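Local structure of GrgF (Penicillium sp. sh18, 6LZH) at residues G23-M37 and I52-Y66. The protein acts as a polyketide transferase in the biosynthesis of gregatin A, a fungal polyketide with an alkylated furanone core. Numbering follows the deposited sequence.
Sequences GWLFPASQRGPALIM and IAKWFQEHGITCLLY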
# COMPACT_ATOMS: atom_id res chain seq x y z
N GLY A 23 4.40 19.84 14.12
CA GLY A 23 3.06 20.36 14.15
C GLY A 23 2.82 21.22 15.36
O GLY A 23 3.75 21.72 16.00
N TRP A 24 1.54 21.36 15.67
CA TRP A 24 1.06 22.27 16.69
C TRP A 24 0.20 21.49 17.66
O TRP A 24 -0.64 20.68 17.25
CB TRP A 24 0.23 23.42 16.11
CG TRP A 24 1.02 24.44 15.36
CD1 TRP A 24 2.28 24.88 15.67
CD2 TRP A 24 0.61 25.17 14.21
NE1 TRP A 24 2.68 25.82 14.76
CE2 TRP A 24 1.67 26.02 13.85
CE3 TRP A 24 -0.56 25.17 13.43
CZ2 TRP A 24 1.60 26.89 12.76
CZ3 TRP A 24 -0.63 26.03 12.34
CH2 TRP A 24 0.45 26.88 12.02
N LEU A 25 0.39 21.76 18.94
CA LEU A 25 -0.41 21.21 20.01
C LEU A 25 -1.27 22.32 20.59
O LEU A 25 -0.74 23.37 20.96
CB LEU A 25 0.50 20.61 21.09
CG LEU A 25 -0.16 20.03 22.33
CD1 LEU A 25 -0.99 18.83 21.96
CD2 LEU A 25 0.93 19.64 23.35
N PHE A 26 -2.59 22.11 20.64
CA PHE A 26 -3.54 23.04 21.25
C PHE A 26 -4.05 22.41 22.55
O PHE A 26 -5.04 21.66 22.55
CB PHE A 26 -4.71 23.36 20.31
CG PHE A 26 -4.30 24.01 19.01
CD1 PHE A 26 -3.75 23.26 17.98
CD2 PHE A 26 -4.46 25.39 18.81
CE1 PHE A 26 -3.36 23.85 16.78
CE2 PHE A 26 -4.10 25.98 17.61
CZ PHE A 26 -3.55 25.22 16.60
N PRO A 27 -3.39 22.67 23.68
CA PRO A 27 -3.75 21.97 24.92
C PRO A 27 -5.05 22.48 25.51
O PRO A 27 -5.29 23.69 25.59
CB PRO A 27 -2.57 22.27 25.86
CG PRO A 27 -1.95 23.50 25.31
CD PRO A 27 -2.12 23.40 23.82
N ALA A 28 -5.88 21.54 25.94
CA ALA A 28 -7.03 21.88 26.77
C ALA A 28 -6.55 22.28 28.17
O ALA A 28 -5.40 22.05 28.54
CB ALA A 28 -7.99 20.70 26.89
N SER A 29 -7.46 22.89 28.93
CA SER A 29 -7.16 23.43 30.25
C SER A 29 -7.04 22.36 31.32
O SER A 29 -6.61 22.67 32.44
CB SER A 29 -8.23 24.43 30.68
OG SER A 29 -8.32 25.49 29.73
N GLN A 30 -7.42 21.12 31.03
CA GLN A 30 -7.34 20.05 32.01
C GLN A 30 -7.32 18.72 31.26
O GLN A 30 -7.62 18.66 30.06
CB GLN A 30 -8.50 20.11 33.02
CG GLN A 30 -9.88 19.90 32.43
CD GLN A 30 -10.28 20.97 31.42
OE1 GLN A 30 -10.43 22.15 31.77
NE2 GLN A 30 -10.43 20.58 30.16
N ARG A 31 -6.95 17.66 31.98
CA ARG A 31 -6.86 16.34 31.37
C ARG A 31 -8.22 15.93 30.81
O ARG A 31 -9.26 16.11 31.46
CB ARG A 31 -6.35 15.32 32.39
CG ARG A 31 -6.31 13.87 31.89
CD ARG A 31 -5.78 12.95 32.98
NE ARG A 31 -5.86 11.55 32.59
CZ ARG A 31 -4.94 10.92 31.88
NH1 ARG A 31 -3.86 11.57 31.48
NH2 ARG A 31 -5.10 9.63 31.58
N GLY A 32 -8.22 15.37 29.60
CA GLY A 32 -9.45 14.96 28.96
C GLY A 32 -9.25 14.43 27.56
O GLY A 32 -8.18 13.93 27.20
N PRO A 33 -10.29 14.54 26.73
CA PRO A 33 -10.22 13.98 25.37
C PRO A 33 -9.20 14.71 24.51
O PRO A 33 -8.72 15.80 24.83
CB PRO A 33 -11.65 14.18 24.84
CG PRO A 33 -12.14 15.44 25.58
CD PRO A 33 -11.49 15.38 26.95
N ALA A 34 -8.84 14.06 23.40
CA ALA A 34 -7.86 14.61 22.46
C ALA A 34 -8.24 14.25 21.03
O ALA A 34 -9.01 13.31 20.78
CB ALA A 34 -6.44 14.13 22.76
N LEU A 35 -7.65 14.99 20.09
CA LEU A 35 -7.98 14.91 18.67
C LEU A 35 -6.74 15.17 17.84
O LEU A 35 -6.04 16.17 18.05
CB LEU A 35 -9.07 15.92 18.31
CG LEU A 35 -9.74 15.77 16.95
CD1 LEU A 35 -10.59 14.52 16.91
CD2 LEU A 35 -10.59 17.01 16.65
N ILE A 36 -6.47 14.26 16.90
CA ILE A 36 -5.39 14.39 15.93
C ILE A 36 -6.02 14.74 14.58
O ILE A 36 -6.82 13.96 14.04
CB ILE A 36 -4.56 13.11 15.83
CG1 ILE A 36 -4.00 12.72 17.20
CG2 ILE A 36 -3.45 13.28 14.79
CD1 ILE A 36 -3.27 11.38 17.20
N MET A 37 -5.66 15.91 14.04
CA MET A 37 -6.32 16.47 12.86
C MET A 37 -5.41 16.39 11.64
O MET A 37 -4.23 16.75 11.70
CB MET A 37 -6.72 17.93 13.12
CG MET A 37 -7.72 18.05 14.28
SD MET A 37 -8.03 19.77 14.76
CE MET A 37 -8.91 20.41 13.32
N ILE A 52 -10.30 25.56 13.61
CA ILE A 52 -11.13 24.46 14.10
C ILE A 52 -10.50 23.82 15.33
O ILE A 52 -11.19 23.48 16.30
CB ILE A 52 -11.36 23.44 12.97
CG1 ILE A 52 -12.17 24.09 11.83
CG2 ILE A 52 -12.07 22.23 13.51
CD1 ILE A 52 -12.38 23.19 10.57
N ALA A 53 -9.17 23.62 15.31
CA ALA A 53 -8.49 23.13 16.50
C ALA A 53 -8.75 24.06 17.69
O ALA A 53 -9.06 23.59 18.80
CB ALA A 53 -6.99 23.02 16.24
N LYS A 54 -8.64 25.37 17.47
CA LYS A 54 -8.89 26.33 18.53
C LYS A 54 -10.30 26.17 19.11
O LYS A 54 -10.48 26.22 20.33
CB LYS A 54 -8.68 27.76 18.00
CG LYS A 54 -8.84 28.83 19.07
CD LYS A 54 -7.63 28.84 20.00
CE LYS A 54 -7.64 30.02 20.96
NZ LYS A 54 -7.75 29.57 22.39
N TRP A 55 -11.29 25.97 18.24
CA TRP A 55 -12.66 25.76 18.71
C TRP A 55 -12.78 24.50 19.57
O TRP A 55 -13.41 24.53 20.63
CB TRP A 55 -13.61 25.68 17.51
CG TRP A 55 -15.08 25.68 17.86
CD1 TRP A 55 -15.93 26.76 17.83
CD2 TRP A 55 -15.87 24.55 18.26
NE1 TRP A 55 -17.19 26.36 18.19
CE2 TRP A 55 -17.18 25.02 18.46
CE3 TRP A 55 -15.60 23.20 18.47
CZ2 TRP A 55 -18.23 24.18 18.86
CZ3 TRP A 55 -16.64 22.35 18.87
CH2 TRP A 55 -17.94 22.85 19.06
N PHE A 56 -12.22 23.38 19.11
CA PHE A 56 -12.23 22.15 19.91
C PHE A 56 -11.48 22.34 21.22
O PHE A 56 -11.91 21.85 22.27
CB PHE A 56 -11.61 20.97 19.13
CG PHE A 56 -12.54 20.36 18.10
CD1 PHE A 56 -13.81 19.95 18.44
CD2 PHE A 56 -12.12 20.20 16.78
CE1 PHE A 56 -14.67 19.39 17.48
CE2 PHE A 56 -12.97 19.66 15.81
CZ PHE A 56 -14.23 19.24 16.16
N GLN A 57 -10.32 22.99 21.16
CA GLN A 57 -9.56 23.28 22.38
C GLN A 57 -10.42 24.05 23.38
O GLN A 57 -10.41 23.76 24.59
CB GLN A 57 -8.29 24.06 22.01
CG GLN A 57 -7.40 24.45 23.19
CD GLN A 57 -6.33 25.45 22.82
OE1 GLN A 57 -6.48 26.23 21.87
NE2 GLN A 57 -5.24 25.45 23.58
N GLU A 58 -11.17 25.05 22.90
CA GLU A 58 -12.03 25.85 23.77
C GLU A 58 -13.15 25.02 24.38
O GLU A 58 -13.71 25.42 25.40
CB GLU A 58 -12.61 27.03 22.99
CG GLU A 58 -11.64 28.17 22.78
CD GLU A 58 -12.11 29.14 21.73
OE1 GLU A 58 -13.13 28.86 21.08
OE2 GLU A 58 -11.46 30.19 21.57
N HIS A 59 -13.48 23.88 23.77
CA HIS A 59 -14.46 22.94 24.31
C HIS A 59 -13.81 21.75 25.01
O HIS A 59 -14.44 20.69 25.14
CB HIS A 59 -15.41 22.49 23.19
CG HIS A 59 -16.30 23.59 22.70
ND1 HIS A 59 -15.85 24.59 21.87
CD2 HIS A 59 -17.60 23.86 22.97
CE1 HIS A 59 -16.84 25.44 21.63
NE2 HIS A 59 -17.91 25.01 22.28
N GLY A 60 -12.57 21.88 25.45
CA GLY A 60 -11.97 20.88 26.31
C GLY A 60 -11.24 19.76 25.61
O GLY A 60 -10.84 18.79 26.28
N ILE A 61 -11.01 19.85 24.30
CA ILE A 61 -10.33 18.79 23.57
C ILE A 61 -8.93 19.25 23.19
O ILE A 61 -8.77 20.26 22.48
CB ILE A 61 -11.11 18.38 22.30
CG1 ILE A 61 -12.49 17.86 22.67
CG2 ILE A 61 -10.29 17.35 21.51
CD1 ILE A 61 -13.49 17.97 21.53
N THR A 62 -7.91 18.49 23.62
CA THR A 62 -6.53 18.78 23.23
C THR A 62 -6.29 18.32 21.80
O THR A 62 -6.48 17.15 21.47
CB THR A 62 -5.55 18.09 24.18
OG1 THR A 62 -5.65 18.68 25.48
CG2 THR A 62 -4.12 18.29 23.71
N CYS A 63 -5.85 19.24 20.94
CA CYS A 63 -5.71 18.95 19.52
C CYS A 63 -4.24 18.93 19.09
O CYS A 63 -3.44 19.78 19.52
CB CYS A 63 -6.49 19.97 18.67
SG CYS A 63 -8.28 19.91 18.99
N LEU A 64 -3.91 17.94 18.27
CA LEU A 64 -2.62 17.82 17.59
C LEU A 64 -2.86 18.04 16.10
O LEU A 64 -3.66 17.33 15.48
CB LEU A 64 -1.99 16.43 17.82
CG LEU A 64 -0.72 16.16 17.00
CD1 LEU A 64 0.45 17.13 17.38
CD2 LEU A 64 -0.29 14.71 17.12
N LEU A 65 -2.19 19.03 15.53
CA LEU A 65 -2.31 19.35 14.12
C LEU A 65 -0.91 19.33 13.53
O LEU A 65 -0.07 20.12 13.95
CB LEU A 65 -2.96 20.74 13.96
CG LEU A 65 -3.14 21.36 12.59
CD1 LEU A 65 -3.80 20.35 11.69
CD2 LEU A 65 -3.97 22.66 12.70
N TYR A 66 -0.65 18.42 12.59
CA TYR A 66 0.73 18.28 12.14
C TYR A 66 0.84 18.19 10.62
O TYR A 66 -0.13 17.89 9.92
CB TYR A 66 1.40 17.08 12.80
CG TYR A 66 0.95 15.69 12.43
CD1 TYR A 66 1.37 15.08 11.25
CD2 TYR A 66 0.17 14.94 13.30
CE1 TYR A 66 1.01 13.81 10.93
CE2 TYR A 66 -0.21 13.64 13.00
CZ TYR A 66 0.22 13.07 11.81
OH TYR A 66 -0.14 11.78 11.49
O HOH W 1 -9.96 23.98 27.49
O HOH W 2 -10.14 18.48 28.86
O HOH W 3 -7.27 16.98 26.79
O HOH W 4 -1.87 15.58 10.44
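Strand 62-66 runs between two strands of the 23-37 segment, antiparallel to 23-26 (168°) and parallel to 32-37 (17°), with F26 N to C63 O (2.7 Å) and M37 N to L64 O among its backbone bonds. Strand 32-38, helix 49-58 and strand 62-66 form a beta-alpha-beta crossover of the alpha/beta hydrolase fold, and the helix packs on the sheet face bearing F26, L35 and M37. A53 CB sits over one face of the F26 ring, a CH-pi contact 3.8 Å from its centroid, and also touches M37 SD. M37 bends at its last torsion (chi3 68°), bringing CE to 3.7 Å from I52 CG2. L35 CD2 meets F56 CD2 at 3.5 Å. The amide of Q57 stands nearly perpendicular to the F26 ring, OE1 at the ring edge, while NE2 donates to P27 O (2.7 Å) from above the carbonyl plane and to L6 O. A leucine in place of Q57 would probably leave both carbonyls without this donor, loosening the helix from the P27 loop and the N-terminal segment. On the other sheet face, A34 and T62 touch F98 of helix 84-99. T62 OG1 accepts from A28 N (2.9 Å) and donates to a water that also binds P33 O.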